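PDB 1IXL: hypothetical protein PH1136 from Pyrococcus horikoshii, which is of unknown function but adopts a hot-dog fold and probably belongs to the thioesterases that hydrolyse acyl-CoA. Local coordinates for residues V107-E110 / E111-V114. Sequence-based numbering, arbitrary orientation.
Sequences VYRE and EEVV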
ATOM      1  N   VAL A 107       0.023  -1.564   8.122  1.00 26.12           N
ATOM      2  CA  VAL A 107      -0.435  -2.824   7.582  1.00 24.33           C
ATOM      3  C   VAL A 107      -0.771  -3.710   8.774  1.00 25.96           C
ATOM      4  O   VAL A 107       0.046  -3.852   9.682  1.00 25.86           O
ATOM      5  CB  VAL A 107       0.637  -3.491   6.723  1.00 24.34           C
ATOM      6  CG1 VAL A 107       0.113  -4.832   6.195  1.00 23.36           C
ATOM      7  CG2 VAL A 107       1.014  -2.559   5.551  1.00 21.05           C
ATOM      8  N   TYR A 108      -1.974  -4.287   8.757  1.00 26.71           N
ATOM      9  CA  TYR A 108      -2.457  -5.144   9.850  1.00 27.29           C
ATOM     10  C   TYR A 108      -2.645  -6.608   9.497  1.00 28.11           C
ATOM     11  O   TYR A 108      -2.892  -6.964   8.342  1.00 25.01           O
ATOM     12  CB  TYR A 108      -3.837  -4.660  10.347  1.00 29.47           C
ATOM     13  CG  TYR A 108      -3.890  -3.229  10.846  1.00 31.98           C
ATOM     14  CD1 TYR A 108      -3.955  -2.153   9.952  1.00 31.55           C
ATOM     15  CD2 TYR A 108      -3.832  -2.950  12.208  1.00 32.26           C
ATOM     16  CE1 TYR A 108      -3.949  -0.828  10.410  1.00 32.54           C
ATOM     17  CE2 TYR A 108      -3.831  -1.639  12.680  1.00 34.01           C
ATOM     18  CZ  TYR A 108      -3.886  -0.581  11.780  1.00 32.85           C
ATOM     19  OH  TYR A 108      -3.861   0.716  12.254  1.00 32.86           O
ATOM     20  N   ARG A 109      -2.536  -7.456  10.513  1.00 27.81           N
ATOM     21  CA  ARG A 109      -2.823  -8.882  10.363  1.00 29.34           C
ATOM     22  C   ARG A 109      -3.838  -8.941  11.501  1.00 32.85           C
ATOM     23  O   ARG A 109      -3.467  -8.978  12.666  1.00 30.28           O
ATOM     24  CB  ARG A 109      -1.610  -9.758  10.673  1.00 30.44           C
ATOM     25  CG  ARG A 109      -1.927 -11.255  10.600  1.00 30.72           C
ATOM     26  CD  ARG A 109      -0.668 -12.045  10.825  1.00 24.85           C
ATOM     27  NE  ARG A 109      -0.060 -11.669  12.090  1.00 26.57           N
ATOM     28  CZ  ARG A 109       1.249 -11.674  12.306  1.00 29.89           C
ATOM     29  NH1 ARG A 109       2.073 -12.034  11.331  1.00 28.10           N
ATOM     30  NH2 ARG A 109       1.733 -11.311  13.486  1.00 28.95           N
ATOM     31  N   GLU A 110      -5.118  -8.885  11.144  1.00 35.49           N
ATOM     32  CA  GLU A 110      -6.190  -8.824  12.127  1.00 38.64           C
ATOM     33  C   GLU A 110      -5.954  -7.519  12.899  1.00 37.81           C
ATOM     34  O   GLU A 110      -5.997  -6.444  12.290  1.00 38.35           O
ATOM     35  CB  GLU A 110      -6.171 -10.061  13.025  1.00 42.69           C
ATOM     36  CG  GLU A 110      -6.318 -11.341  12.196  1.00 48.67           C
ATOM     37  CD  GLU A 110      -6.560 -12.569  13.030  1.00 55.05           C
ATOM     38  OE1 GLU A 110      -5.750 -12.843  13.940  1.00 60.77           O
ATOM     39  OE2 GLU A 110      -7.564 -13.273  12.772  1.00 60.47           O
ATOM     40  N   GLU A 111      -5.676  -7.575  14.197  1.00 36.70           N
ATOM     41  CA  GLU A 111      -5.465  -6.322  14.941  1.00 36.52           C
ATOM     42  C   GLU A 111      -4.013  -5.897  15.112  1.00 32.54           C
ATOM     43  O   GLU A 111      -3.733  -4.776  15.526  1.00 30.83           O
ATOM     44  CB  GLU A 111      -6.109  -6.404  16.334  1.00 41.55           C
ATOM     45  CG  GLU A 111      -7.623  -6.489  16.334  1.00 49.33           C
ATOM     46  CD  GLU A 111      -8.260  -5.344  15.581  1.00 55.19           C
ATOM     47  OE1 GLU A 111      -8.161  -5.329  14.331  1.00 60.58           O
ATOM     48  OE2 GLU A 111      -8.854  -4.456  16.237  1.00 59.34           O
ATOM     49  N   GLU A 112      -3.088  -6.790  14.797  1.00 31.86           N
ATOM     50  CA  GLU A 112      -1.674  -6.488  14.956  1.00 30.55           C
ATOM     51  C   GLU A 112      -1.086  -5.674  13.805  1.00 28.76           C
ATOM     52  O   GLU A 112      -1.396  -5.912  12.642  1.00 29.23           O
ATOM     53  CB  GLU A 112      -0.864  -7.775  15.044  1.00 32.61           C
ATOM     54  CG  GLU A 112      -1.455  -8.877  15.889  1.00 35.07           C
ATOM     55  CD  GLU A 112      -0.825 -10.219  15.548  1.00 37.04           C
ATOM     56  OE1 GLU A 112      -1.521 -11.082  14.958  1.00 41.05           O
ATOM     57  OE2 GLU A 112       0.371 -10.402  15.850  1.00 37.66           O
ATOM     58  N   VAL A 113      -0.220  -4.731  14.145  1.00 27.24           N
ATOM     59  CA  VAL A 113       0.470  -3.943  13.137  1.00 27.48           C
ATOM     60  C   VAL A 113       1.742  -4.720  12.757  1.00 26.46           C
ATOM     61  O   VAL A 113       2.501  -5.135  13.642  1.00 24.99           O
ATOM     62  CB  VAL A 113       0.847  -2.555  13.693  1.00 28.14           C
ATOM     63  CG1 VAL A 113       1.747  -1.817  12.710  1.00 31.01           C
ATOM     64  CG2 VAL A 113      -0.442  -1.738  13.944  1.00 30.45           C
ATOM     65  N   VAL A 114       1.952  -4.956  11.460  1.00 23.21           N
ATOM     66  CA  VAL A 114       3.149  -5.660  11.004  1.00 22.08           C
ATOM     67  C   VAL A 114       4.087  -4.684  10.281  1.00 26.01           C
ATOM     68  O   VAL A 114       5.266  -4.965  10.102  1.00 24.06           O
ATOM     69  CB  VAL A 114       2.806  -6.859  10.058  1.00 23.69           C
ATOM     70  CG1 VAL A 114       1.908  -7.854  10.792  1.00 27.19           C
ATOM     71  CG2 VAL A 114       2.121  -6.367   8.771  1.00 24.21           C
TER
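Arg-109 and Glu-112 pair across the tip of a beta hairpin whose type II' turn, Arg-109 to Glu-112, links strands 100-109 and 112-123 of the hot-dog sheet, and illustrate how a hairpin end is closed twice, by backbone and by side chains. The backbone closure runs from Arg-109 N to Glu-112 O at 2.9 Å, with a longer return bond from Glu-112 N to Arg-109 O at 3.1 Å. On the sheet face these two residues share, the guanidinium grips the carboxylate side-on. Arg-109 NH2 donates to Glu-112 OE2 at 2.9 Å in a salt bridge; Arg-109 NE adds a longer hydrogen bond to Glu-112 OE1, 3.3 Å. Both oxygens lie near the guanidinium plane, yet the carboxylate is turned 50° from it. A bend at chi3 of Arg-109 (56°) swings the group back over Val-114, whose CG1 sits under one face, while NH1 makes a salt bridge with Asp-85 and a hydrogen bond to Pro-80 O. With Glu-112 cut back to an alanine, NE and NH2 would probably lose their mate across the hairpin, leaving the guanidinium less firmly fixed in rotation. On the opposite sheet face, Val-113 CG2 touches Tyr-108 CE2 obliquely, and Lys-90 adds a cation-pi contact to that ring. Closely packed, buried Val-107 also touches Leu-54 and Ala-55 of helix 48-63; Glu-110 and Glu-111, by contrast, occupy the exposed corner. At the buried end, Val-107 CG1 lies 3.6 Å from Val-114 CG2.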